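Peptide/nickel transport system substrate-binding protein (Listeria monocytogenes serotype 1/2a, PDB 5KZT) binds peptides and probably presents them to an oligopeptide importer in the cell membrane. Local coordinates at residues K197-T200 with K205-Y208; T337-K342 with K472-M477; Q389-K392 with L397-K400; N238-N241 with R247-L250; T45-Y50 with D212-K217. One frame throughout, in Å; residues are numbered along the deposited sequence.

Interaction 1 of 5, residues K197-T200 with K205-Y208; sequences KDWT and KWTY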
# COMPACT_ATOMS: atom_id res chain seq x y z
N LYS A 197 21.13 -0.19 -6.76
CA LYS A 197 22.46 -0.65 -6.38
C LYS A 197 22.54 -0.66 -4.87
O LYS A 197 21.75 -0.00 -4.20
CB LYS A 197 23.55 0.31 -6.89
CG LYS A 197 23.66 0.45 -8.39
CD LYS A 197 24.19 -0.82 -9.05
CE LYS A 197 24.45 -0.63 -10.54
NZ LYS A 197 23.96 -1.80 -11.32
N ASP A 198 23.52 -1.41 -4.36
CA ASP A 198 23.95 -1.39 -2.96
C ASP A 198 22.94 -1.96 -1.97
O ASP A 198 23.11 -1.77 -0.77
CB ASP A 198 24.34 0.04 -2.52
CG ASP A 198 25.35 0.69 -3.45
OD1 ASP A 198 26.35 0.04 -3.77
OD2 ASP A 198 25.15 1.84 -3.85
N TRP A 199 21.92 -2.66 -2.45
CA TRP A 199 20.94 -3.26 -1.56
C TRP A 199 21.33 -4.72 -1.44
O TRP A 199 21.32 -5.44 -2.45
CB TRP A 199 19.51 -3.09 -2.10
CG TRP A 199 18.48 -3.66 -1.21
CD1 TRP A 199 18.29 -3.38 0.11
CD2 TRP A 199 17.50 -4.64 -1.56
NE1 TRP A 199 17.24 -4.11 0.61
CE2 TRP A 199 16.72 -4.88 -0.40
CE3 TRP A 199 17.17 -5.31 -2.74
CZ2 TRP A 199 15.66 -5.80 -0.38
CZ3 TRP A 199 16.10 -6.24 -2.72
CH2 TRP A 199 15.36 -6.46 -1.54
N THR A 200 21.64 -5.16 -0.21
CA THR A 200 22.01 -6.56 0.09
C THR A 200 20.82 -7.45 0.34
O THR A 200 20.99 -8.67 0.48
CB THR A 200 22.92 -6.70 1.36
OG1 THR A 200 22.17 -6.54 2.59
CG2 THR A 200 24.04 -5.71 1.31
N LYS A 205 20.66 0.83 3.70
CA LYS A 205 20.96 1.78 2.65
C LYS A 205 20.72 1.13 1.30
O LYS A 205 20.81 -0.10 1.14
CB LYS A 205 22.41 2.26 2.77
CG LYS A 205 22.61 3.04 4.05
CD LYS A 205 23.95 3.75 4.18
CE LYS A 205 24.12 4.19 5.62
NZ LYS A 205 24.63 5.57 5.70
N TRP A 206 20.34 1.95 0.33
CA TRP A 206 20.28 1.54 -1.05
C TRP A 206 20.33 2.78 -1.91
O TRP A 206 20.18 3.90 -1.41
CB TRP A 206 19.03 0.70 -1.35
CG TRP A 206 17.73 1.32 -0.96
CD1 TRP A 206 16.94 2.11 -1.74
CD2 TRP A 206 17.03 1.17 0.29
NE1 TRP A 206 15.81 2.47 -1.06
CE2 TRP A 206 15.84 1.91 0.19
CE3 TRP A 206 17.30 0.48 1.48
CZ2 TRP A 206 14.90 1.98 1.23
CZ3 TRP A 206 16.37 0.55 2.51
CH2 TRP A 206 15.19 1.30 2.39
N THR A 207 20.54 2.56 -3.21
CA THR A 207 20.87 3.62 -4.16
C THR A 207 20.14 3.44 -5.48
O THR A 207 20.02 2.32 -5.97
CB THR A 207 22.38 3.61 -4.45
OG1 THR A 207 23.09 3.49 -3.23
CG2 THR A 207 22.83 4.87 -5.16
N TYR A 208 19.65 4.54 -6.03
CA TYR A 208 19.10 4.56 -7.37
C TYR A 208 20.12 5.25 -8.23
O TYR A 208 20.62 6.31 -7.84
CB TYR A 208 17.79 5.35 -7.42
CG TYR A 208 16.67 4.77 -6.58
CD1 TYR A 208 15.96 3.66 -7.02
CD2 TYR A 208 16.31 5.34 -5.36
CE1 TYR A 208 14.94 3.12 -6.27
CE2 TYR A 208 15.27 4.81 -4.60
CZ TYR A 208 14.59 3.70 -5.08
OH TYR A 208 13.57 3.19 -4.34

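Interaction 2 of 5, residues T337-K342 with K472-M477; sequences TKESGK and KRWDEM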
# COMPACT_ATOMS: atom_id res chain seq x y z
N THR A 337 -17.57 9.03 1.68
CA THR A 337 -17.65 9.11 3.16
C THR A 337 -18.86 9.88 3.69
O THR A 337 -19.39 9.52 4.74
CB THR A 337 -16.38 9.72 3.80
OG1 THR A 337 -16.14 11.03 3.29
CG2 THR A 337 -15.21 8.87 3.55
N LYS A 338 -19.30 10.91 2.97
CA LYS A 338 -20.53 11.64 3.34
C LYS A 338 -21.78 10.73 3.17
O LYS A 338 -22.67 10.71 4.03
CB LYS A 338 -20.63 12.93 2.50
CG LYS A 338 -21.86 13.80 2.74
CD LYS A 338 -22.03 14.88 1.67
CE LYS A 338 -23.25 15.76 1.91
NZ LYS A 338 -24.52 14.99 1.91
N GLU A 339 -21.82 9.96 2.09
CA GLU A 339 -22.93 9.01 1.85
C GLU A 339 -22.91 7.84 2.83
O GLU A 339 -23.96 7.38 3.24
CB GLU A 339 -22.91 8.49 0.40
CG GLU A 339 -23.03 9.60 -0.63
CD GLU A 339 -23.09 9.11 -2.05
OE1 GLU A 339 -22.56 8.02 -2.36
OE2 GLU A 339 -23.68 9.83 -2.86
N SER A 340 -21.72 7.36 3.18
CA SER A 340 -21.59 6.26 4.14
C SER A 340 -21.92 6.68 5.57
O SER A 340 -22.41 5.87 6.37
CB SER A 340 -20.18 5.70 4.12
OG SER A 340 -20.13 4.43 4.75
N GLY A 341 -21.62 7.94 5.90
CA GLY A 341 -21.67 8.43 7.27
C GLY A 341 -20.54 7.90 8.14
O GLY A 341 -19.68 7.10 7.70
N LYS A 342 -20.55 8.34 9.39
CA LYS A 342 -19.54 7.89 10.35
C LYS A 342 -19.91 6.51 10.90
O LYS A 342 -21.08 6.19 11.02
CB LYS A 342 -19.38 8.89 11.48
CG LYS A 342 -18.80 10.22 11.02
CD LYS A 342 -18.76 11.20 12.18
CE LYS A 342 -18.04 12.50 11.83
NZ LYS A 342 -18.57 13.15 10.59
N LYS A 472 -25.56 1.37 -9.53
CA LYS A 472 -25.87 0.25 -8.62
C LYS A 472 -24.63 -0.30 -7.91
O LYS A 472 -24.68 -0.58 -6.72
CB LYS A 472 -26.62 -0.89 -9.33
CG LYS A 472 -28.08 -0.58 -9.60
CD LYS A 472 -28.94 -1.83 -9.65
CE LYS A 472 -30.40 -1.52 -9.96
NZ LYS A 472 -30.56 -0.94 -11.33
N ARG A 473 -23.52 -0.43 -8.64
CA ARG A 473 -22.25 -0.88 -8.05
C ARG A 473 -21.83 0.09 -6.95
O ARG A 473 -21.51 -0.32 -5.84
CB ARG A 473 -21.15 -0.99 -9.11
CG ARG A 473 -19.77 -1.34 -8.57
CD ARG A 473 -18.81 -1.77 -9.65
NE ARG A 473 -17.44 -1.87 -9.14
CZ ARG A 473 -16.58 -0.84 -8.99
NH1 ARG A 473 -16.93 0.41 -9.32
NH2 ARG A 473 -15.37 -1.06 -8.49
N TRP A 474 -21.83 1.38 -7.29
CA TRP A 474 -21.45 2.41 -6.32
C TRP A 474 -22.32 2.33 -5.06
O TRP A 474 -21.80 2.25 -3.94
CB TRP A 474 -21.54 3.81 -6.94
CG TRP A 474 -21.27 4.88 -5.95
CD1 TRP A 474 -22.19 5.54 -5.17
CD2 TRP A 474 -20.00 5.40 -5.59
NE1 TRP A 474 -21.56 6.45 -4.35
CE2 TRP A 474 -20.21 6.38 -4.59
CE3 TRP A 474 -18.70 5.14 -6.02
CZ2 TRP A 474 -19.16 7.12 -4.03
CZ3 TRP A 474 -17.65 5.86 -5.46
CH2 TRP A 474 -17.88 6.85 -4.47
N ASP A 475 -23.65 2.34 -5.24
CA ASP A 475 -24.57 2.32 -4.09
C ASP A 475 -24.32 1.13 -3.16
O ASP A 475 -24.36 1.26 -1.94
CB ASP A 475 -26.05 2.35 -4.54
CG ASP A 475 -26.43 3.63 -5.30
OD1 ASP A 475 -25.66 4.61 -5.25
OD2 ASP A 475 -27.48 3.64 -5.96
N GLU A 476 -24.05 -0.03 -3.76
CA GLU A 476 -23.76 -1.23 -2.99
C GLU A 476 -22.45 -1.11 -2.23
O GLU A 476 -22.40 -1.48 -1.06
CB GLU A 476 -23.77 -2.46 -3.90
CG GLU A 476 -25.15 -2.76 -4.47
CD GLU A 476 -26.14 -3.28 -3.44
OE1 GLU A 476 -26.02 -4.46 -3.04
OE2 GLU A 476 -27.06 -2.52 -3.04
N MET A 477 -21.41 -0.55 -2.86
CA MET A 477 -20.14 -0.30 -2.16
C MET A 477 -20.32 0.59 -0.93
O MET A 477 -19.68 0.38 0.09
CB MET A 477 -19.08 0.28 -3.12
CG MET A 477 -18.53 -0.76 -4.09
SD MET A 477 -17.07 -0.28 -5.03
CE MET A 477 -17.72 1.14 -5.91

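Interaction 3 of 5, residues Q389-K392 with L397-K400; sequences QLQK and LTVK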
# COMPACT_ATOMS: atom_id res chain seq x y z
N GLN A 389 -4.98 3.96 26.59
CA GLN A 389 -6.40 4.18 26.36
C GLN A 389 -7.23 2.95 26.71
O GLN A 389 -8.20 3.03 27.49
CB GLN A 389 -6.65 4.56 24.90
CG GLN A 389 -6.11 5.93 24.52
CD GLN A 389 -7.04 7.06 24.91
OE1 GLN A 389 -8.23 7.03 24.60
NE2 GLN A 389 -6.50 8.07 25.58
N LEU A 390 -6.82 1.81 26.19
CA LEU A 390 -7.55 0.58 26.40
C LEU A 390 -7.48 0.13 27.87
O LEU A 390 -8.51 -0.25 28.44
CB LEU A 390 -7.04 -0.50 25.46
CG LEU A 390 -7.19 -0.19 23.97
CD1 LEU A 390 -6.51 -1.29 23.16
CD2 LEU A 390 -8.63 0.02 23.54
N GLN A 391 -6.30 0.18 28.49
CA GLN A 391 -6.16 -0.28 29.88
C GLN A 391 -6.94 0.59 30.87
O GLN A 391 -7.64 0.05 31.75
CB GLN A 391 -4.70 -0.43 30.28
CG GLN A 391 -4.03 -1.60 29.56
CD GLN A 391 -2.57 -1.85 29.93
OE1 GLN A 391 -2.02 -2.88 29.56
NE2 GLN A 391 -1.94 -0.91 30.63
N LYS A 392 -6.88 1.91 30.73
CA LYS A 392 -7.61 2.78 31.64
C LYS A 392 -9.13 2.66 31.48
O LYS A 392 -9.85 2.78 32.46
CB LYS A 392 -7.17 4.25 31.52
CG LYS A 392 -7.82 5.02 30.38
CD LYS A 392 -7.41 6.48 30.38
CE LYS A 392 -8.05 7.21 29.22
NZ LYS A 392 -7.32 8.48 28.96
N LEU A 397 -8.33 -5.52 31.37
CA LEU A 397 -7.64 -5.69 30.10
C LEU A 397 -6.16 -5.35 30.29
O LEU A 397 -5.83 -4.27 30.78
CB LEU A 397 -8.26 -4.81 29.01
CG LEU A 397 -7.63 -4.90 27.62
CD1 LEU A 397 -7.81 -6.27 26.99
CD2 LEU A 397 -8.21 -3.84 26.70
N THR A 398 -5.30 -6.30 29.94
CA THR A 398 -3.87 -6.08 29.79
C THR A 398 -3.59 -6.09 28.30
O THR A 398 -4.10 -6.95 27.57
CB THR A 398 -3.04 -7.19 30.45
OG1 THR A 398 -3.33 -7.24 31.84
CG2 THR A 398 -1.55 -6.93 30.29
N VAL A 399 -2.80 -5.12 27.86
CA VAL A 399 -2.32 -5.05 26.47
C VAL A 399 -0.79 -5.11 26.48
O VAL A 399 -0.14 -4.20 27.00
CB VAL A 399 -2.80 -3.76 25.78
CG1 VAL A 399 -2.23 -3.65 24.37
CG2 VAL A 399 -4.33 -3.73 25.76
N LYS A 400 -0.23 -6.21 25.96
CA LYS A 400 1.24 -6.36 25.80
C LYS A 400 1.58 -5.69 24.49
O LYS A 400 0.82 -5.79 23.53
CB LYS A 400 1.71 -7.82 25.68
CG LYS A 400 1.20 -8.83 26.69
CD LYS A 400 2.13 -9.04 27.89
CE LYS A 400 1.79 -8.08 29.03
NZ LYS A 400 2.74 -8.18 30.17
O HOH W 1 -6.76 -2.59 32.64

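Interaction 4 of 5, residues N238-N241 with R247-L250; sequences NLYN and RTVL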
# COMPACT_ATOMS: atom_id res chain seq x y z
N ASN A 238 18.76 16.14 12.46
CA ASN A 238 20.18 16.44 12.51
C ASN A 238 20.86 16.22 11.14
O ASN A 238 21.73 16.99 10.74
CB ASN A 238 20.86 15.60 13.58
CG ASN A 238 22.35 15.78 13.58
OD1 ASN A 238 22.85 16.84 13.93
ND2 ASN A 238 23.08 14.76 13.15
N LEU A 239 20.47 15.16 10.43
CA LEU A 239 21.02 14.88 9.11
C LEU A 239 20.60 15.97 8.10
O LEU A 239 21.42 16.42 7.29
CB LEU A 239 20.59 13.49 8.64
CG LEU A 239 21.18 12.29 9.38
CD1 LEU A 239 20.51 11.01 8.91
CD2 LEU A 239 22.69 12.19 9.18
N TYR A 240 19.35 16.41 8.19
CA TYR A 240 18.84 17.50 7.37
C TYR A 240 19.59 18.83 7.64
O TYR A 240 19.95 19.53 6.71
CB TYR A 240 17.34 17.67 7.63
CG TYR A 240 16.65 18.72 6.80
CD1 TYR A 240 16.58 20.05 7.21
CD2 TYR A 240 16.02 18.38 5.59
CE1 TYR A 240 15.93 21.01 6.45
CE2 TYR A 240 15.37 19.34 4.82
CZ TYR A 240 15.34 20.65 5.25
OH TYR A 240 14.66 21.56 4.49
N ASN A 241 19.81 19.14 8.92
CA ASN A 241 20.50 20.39 9.31
C ASN A 241 21.98 20.38 9.04
O ASN A 241 22.59 21.46 9.03
CB ASN A 241 20.29 20.67 10.79
CG ASN A 241 18.86 21.00 11.13
OD1 ASN A 241 18.14 21.55 10.32
ND2 ASN A 241 18.45 20.67 12.34
N ARG A 247 15.41 15.79 2.62
CA ARG A 247 14.01 15.68 2.99
C ARG A 247 13.94 14.72 4.17
O ARG A 247 14.58 13.67 4.16
CB ARG A 247 13.23 15.17 1.79
CG ARG A 247 11.73 15.20 1.92
CD ARG A 247 11.10 14.93 0.58
NE ARG A 247 9.67 15.19 0.51
CZ ARG A 247 8.71 14.27 0.51
NH1 ARG A 247 9.01 12.98 0.63
NH2 ARG A 247 7.45 14.67 0.41
N THR A 248 13.21 15.10 5.22
CA THR A 248 13.13 14.27 6.41
C THR A 248 11.73 14.30 7.05
O THR A 248 11.12 15.34 7.18
CB THR A 248 14.23 14.67 7.43
OG1 THR A 248 14.28 13.72 8.50
CG2 THR A 248 13.99 16.07 7.99
N VAL A 249 11.28 13.14 7.49
CA VAL A 249 9.96 13.01 8.09
C VAL A 249 9.97 13.56 9.51
O VAL A 249 10.91 13.29 10.26
CB VAL A 249 9.51 11.53 8.19
CG1 VAL A 249 8.11 11.45 8.82
CG2 VAL A 249 9.53 10.85 6.85
N LEU A 250 8.92 14.30 9.88
CA LEU A 250 8.76 14.86 11.22
C LEU A 250 7.53 14.25 11.85
O LEU A 250 6.48 14.25 11.25
CB LEU A 250 8.54 16.38 11.17
CG LEU A 250 9.59 17.21 10.44
CD1 LEU A 250 9.08 18.63 10.24
CD2 LEU A 250 10.91 17.20 11.19

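Interaction 5 of 5, residues T45-Y50 with D212-K217; sequences TNEGLY and DKYWDK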
# COMPACT_ATOMS: atom_id res chain seq x y z
N THR A 45 12.59 1.66 -10.63
CA THR A 45 13.53 0.76 -11.31
C THR A 45 12.88 -0.04 -12.43
O THR A 45 13.57 -0.64 -13.25
CB THR A 45 14.18 -0.20 -10.29
OG1 THR A 45 13.20 -1.03 -9.69
CG2 THR A 45 14.85 0.57 -9.19
N ASN A 46 11.55 -0.05 -12.47
CA ASN A 46 10.83 -0.82 -13.46
C ASN A 46 9.61 -0.05 -13.92
O ASN A 46 9.23 0.94 -13.30
CB ASN A 46 10.45 -2.16 -12.87
CG ASN A 46 11.67 -3.02 -12.60
OD1 ASN A 46 12.22 -3.00 -11.50
ND2 ASN A 46 12.13 -3.73 -13.61
N GLU A 47 9.02 -0.51 -15.01
CA GLU A 47 7.96 0.24 -15.63
C GLU A 47 7.03 -0.69 -16.41
O GLU A 47 7.47 -1.64 -17.04
CB GLU A 47 8.57 1.30 -16.56
CG GLU A 47 7.57 2.25 -17.23
CD GLU A 47 8.27 3.23 -18.14
OE1 GLU A 47 8.68 4.32 -17.66
OE2 GLU A 47 8.45 2.91 -19.33
N GLY A 48 5.73 -0.41 -16.33
CA GLY A 48 4.71 -1.18 -17.06
C GLY A 48 4.20 -0.47 -18.29
O GLY A 48 4.90 0.40 -18.86
N LEU A 49 2.99 -0.83 -18.70
CA LEU A 49 2.36 -0.28 -19.90
C LEU A 49 2.02 1.20 -19.74
O LEU A 49 2.09 1.94 -20.70
CB LEU A 49 1.10 -1.04 -20.28
CG LEU A 49 1.31 -2.50 -20.64
CD1 LEU A 49 -0.04 -3.19 -20.71
CD2 LEU A 49 2.07 -2.66 -21.95
N TYR A 50 1.64 1.60 -18.52
CA TYR A 50 1.27 2.97 -18.19
C TYR A 50 2.05 3.38 -16.96
O TYR A 50 2.54 2.53 -16.23
CB TYR A 50 -0.22 3.07 -17.90
CG TYR A 50 -1.11 3.10 -19.13
CD1 TYR A 50 -1.31 1.97 -19.91
CD2 TYR A 50 -1.76 4.28 -19.52
CE1 TYR A 50 -2.12 2.00 -21.05
CE2 TYR A 50 -2.56 4.32 -20.64
CZ TYR A 50 -2.74 3.18 -21.39
OH TYR A 50 -3.52 3.26 -22.51
N ASP A 212 21.12 4.05 -17.91
CA ASP A 212 21.56 4.44 -19.26
C ASP A 212 20.88 3.63 -20.38
O ASP A 212 20.95 4.01 -21.54
CB ASP A 212 23.08 4.33 -19.38
CG ASP A 212 23.67 5.33 -20.37
OD1 ASP A 212 23.40 5.23 -21.59
OD2 ASP A 212 24.42 6.22 -19.92
N LYS A 213 20.21 2.52 -20.04
CA LYS A 213 19.44 1.74 -21.03
C LYS A 213 17.93 1.98 -20.97
O LYS A 213 17.16 1.28 -21.65
CB LYS A 213 19.73 0.26 -20.85
CG LYS A 213 21.16 -0.11 -21.19
CD LYS A 213 21.25 -1.60 -21.47
CE LYS A 213 22.68 -2.12 -21.39
NZ LYS A 213 23.16 -2.09 -19.98
N TYR A 214 17.48 2.96 -20.17
CA TYR A 214 16.08 3.35 -20.14
C TYR A 214 15.72 4.14 -21.40
O TYR A 214 16.45 5.05 -21.78
CB TYR A 214 15.79 4.18 -18.89
CG TYR A 214 14.38 4.68 -18.74
CD1 TYR A 214 13.29 3.81 -18.83
CD2 TYR A 214 14.12 6.03 -18.49
CE1 TYR A 214 11.99 4.27 -18.69
CE2 TYR A 214 12.84 6.50 -18.33
CZ TYR A 214 11.77 5.63 -18.43
OH TYR A 214 10.50 6.12 -18.28
N TRP A 215 14.59 3.78 -22.03
CA TRP A 215 14.17 4.39 -23.30
C TRP A 215 13.97 5.91 -23.18
O TRP A 215 14.22 6.63 -24.13
CB TRP A 215 12.88 3.73 -23.88
CG TRP A 215 11.63 4.01 -23.09
CD1 TRP A 215 11.14 3.27 -22.05
CD2 TRP A 215 10.74 5.12 -23.25
NE1 TRP A 215 10.01 3.86 -21.55
CE2 TRP A 215 9.74 4.99 -22.27
CE3 TRP A 215 10.71 6.22 -24.12
CZ2 TRP A 215 8.69 5.93 -22.13
CZ3 TRP A 215 9.66 7.14 -24.00
CH2 TRP A 215 8.67 6.99 -23.00
N ASP A 216 13.53 6.38 -22.02
CA ASP A 216 13.27 7.82 -21.82
C ASP A 216 14.32 8.50 -20.92
O ASP A 216 14.03 9.46 -20.19
CB ASP A 216 11.86 8.00 -21.23
CG ASP A 216 11.18 9.26 -21.69
OD1 ASP A 216 11.63 9.87 -22.69
OD2 ASP A 216 10.17 9.64 -21.06
N LYS A 217 15.56 8.03 -21.01
CA LYS A 217 16.63 8.50 -20.12
C LYS A 217 16.96 9.99 -20.27
O LYS A 217 17.44 10.61 -19.32
CB LYS A 217 17.90 7.68 -20.32
CG LYS A 217 18.61 7.94 -21.64
CD LYS A 217 19.65 6.89 -21.95
CE LYS A 217 20.38 7.22 -23.23
NZ LYS A 217 21.37 6.16 -23.51

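Interaction 1 of 5, residues K197-T200 with K205-Y208
T207 and K197 face each other as an antiparallel hydrogen-bonded pair, and D198 reaches across from the next position to take hold of the threonine's hydroxyl. The backbone link is double: K197 N donates a hydrogen bond to T207 O at 2.9 Å, nearly straight at 163°, while T207 N returns a more bent bond of 3.0 Å to K197 O. K197 CB and T207 CB lie 4.3 Å apart on the same face of the sheet, but the lysine chain folds at chi2 and leads away from the strand.

At D198 the backbone turns to positive phi (69°) and leaves the strand. With its CG beside the backbone N, the aspartate side chain reaches T207 obliquely. D198 OD2 accepts a hydrogen bond from T207 OG1 at 2.7 Å through the anti lone pair, the one pointing away from OD1. T207 also packs on Q224 and N226 of strand 224-229.

One residue on, W199 CB meets W206 CB at 3.9 Å, and the two indoles lie obliquely, their planes 78° apart. Both tryptophans also touch I25, while N203 bonds D198 O and T200 N and so braces the connection.

The contact closes a beta hairpin whose strand 194-197 forms one border of a four-stranded mixed sheet. Its chemistry is divided: the exposed aspartate spends one carboxylate oxygen on a buried threonine within strand 205-210, opposite the last residue of strand 194-197, which should fix the rotation of the T207 hydroxyl, and the buried tryptophans hold the loop by apolar packing.

Interaction 2 of 5, residues T337-K342 with K472-M477
A side-chain hydrogen bond, E339 to W474, joins the short helix 336-340 to the long helix 471-487 in this solute-binding protein of the PBP2 type. The backbones stay well separated, with even the nearest CA atoms, those of E339 and D475, 9.1 Å apart. Little surface is therefore buried, and between 337-342 and 472-477 the link is one directional polar bond.

E339 points at the other helix and holds its chain extended beyond CG, which carries the carboxylate across. W474 sends its indole to meet it because CG lies opposite the backbone N (chi1 175°). The two side chains cross at about a right angle, the carboxylate plane turned 67° from the ring. T327 and D329 of a nearby loop touch the indole, which is buried, whereas the glutamate is partly exposed.

D329 also brings its carboxylate close to E339 OE2. This gathering of like charge may favour a proton on one of the acids, while the indole N-H may help, in the opposite sense, to stabilise negative charge on E339. A second tie between the same helices runs from S340 OG to E481, and Y336 adds a third by bonding M477 O.

In the central bond, W474 NE1 donates to E339 OE1 at 2.7 Å and 170°, with the oxygen almost in the indole plane and accepting through its syn lone pair.

Interaction 3 of 5, residues Q389-K392 with L397-K400
L397 O takes a 2.7 Å hydrogen bond from a water that also donates to Q391 O at 2.9 Å, so one solvent molecule joins the carbonyls of strand and helix. Beside it, Q391 CG lies 3.4 Å from the same L397 O, bringing the aliphatic part of the glutamine against the strand backbone.

The chain of Q391 runs on extended beyond CG (chi2 -178°) and places its amide oxygen at the next peptide. Here V399 N donates to Q391 OE1 at 2.9 Å and 173°, arriving in the carbonyl plane on a lone pair. The amide of Q387, one turn earlier in the helix, bonds V399 O, and the two glutamines thereby satisfy both polar atoms of V399's backbone on this edge of the strand.

Helix 377-393 and strand 397-404 are the last two elements of a beta-alpha-beta unit that starts with strand 367-374. The two strands run parallel: T398 and K400 bond to the first strand through their backbones, leaving the opposite edge to the glutamines.

Next to these polar bonds, the neighbouring residue L390 packs by apolar groups. L390 CB touches L397 CD2 at 3.7 Å, and L390 CD1 approaches V399 CG2 more loosely at 4.2 Å, the two side chains crossing obliquely. I297 of helix 291-299 meets both leucines, and F420 of strand 420-425 touches L390 and V399.

Interaction 4 of 5, residues N238-N241 with R247-L250
The first torsions of Y240 and T248 turn them toward each other: the tyrosine swings CG opposite its backbone N (chi1 -177°) toward the strand, while the threonine, at chi1 -171°, leaves CG2 between its backbone N and carbonyl carbon and aims that methyl at the helix. T248 CG2 ends 3.7 Å from Y240 CB and 3.9 Å from both CG and CD2, tucked into the angle where the ring leaves the chain. Its approach is oblique, neither over the ring face nor at the edge. R247 N comes to the ring edge, near its plane, 4.0 Å from Y240 CD2.

The methyl and the ring base thus form an apolar joint between buried residues. It packs the last turn of helix 233-241 on strand 247-250, to which the chain returns after a short loop. That strand pairs antiparallel with 491-503 in the large mixed sheet, T248 bonding L502 through the backbone, and L502 also touches the tyrosine.

Other groups of Y240 have partners outside: K504 makes a cation-pi contact with the ring and bonds the backbone O, and the hydroxyl has a weak hydrogen bond to D263. R247 points away from the helix: its NE bonds Q503 OE1, its NH2 bonds the Y519 hydroxyl, and its guanidinium group makes a cation-pi contact with Y501.

Interaction 5 of 5, residues T45-Y50 with D212-K217
Two loops are joined by a carboxylate that accepts a hydrogen bond at each oxygen: E47, just after helix 36-45, grips two aromatic residues at the start of the turn that follows strand 205-210. Y214 OH donates to E47 OE1 at 2.6 Å, and W215 NE1 donates to E47 OE2 at 2.9 Å with an N-H...O angle of 179°.

Both oxygens use their syn lone pairs, and OE2 lies in the indole plane. The carboxylate is turned by 69° from the phenol ring and 66° from the indole, and E47 reaches them with its chain extended through chi1 and chi2. Two bonds from different directions should fix the rotation of this buried acid and help to stabilise its charge.

K522 NZ bonds Y214 OH and forms a salt bridge with D216, placing a positive charge nearby, while R81 makes a cation-pi contact with W215. D216 N sits over the centre of the Y214 ring, 3.6 Å above its plane. The backbone closes with K217 N bonded to Y214 O at 3.2 Å, W215 and D216 filling the two middle positions of a type I beta turn.

In the fold
From the N terminus, interaction 5 opens first, at 45-50, and closes a loop of 161 intervening residues at 212-217, joining the loop after helix 36-45 to the loop after strand 205-210. The hairpin of interaction 1 is nested inside, and the two touch where Y208 CE1 lies 3.9 Å from T45 CG2. Interaction 4 follows as a short helix-to-strand return. Interaction 2 then ties helix 336-340 to helix 471-487, enclosing interaction 3; none of the loops cross. Interactions 3 and 4 reach the same large mixed sheet, whereas interaction 1 belongs to a separate four-stranded one. Interactions 1 and 2 lie on opposite sides of the chain's centre, as do 3 and 5.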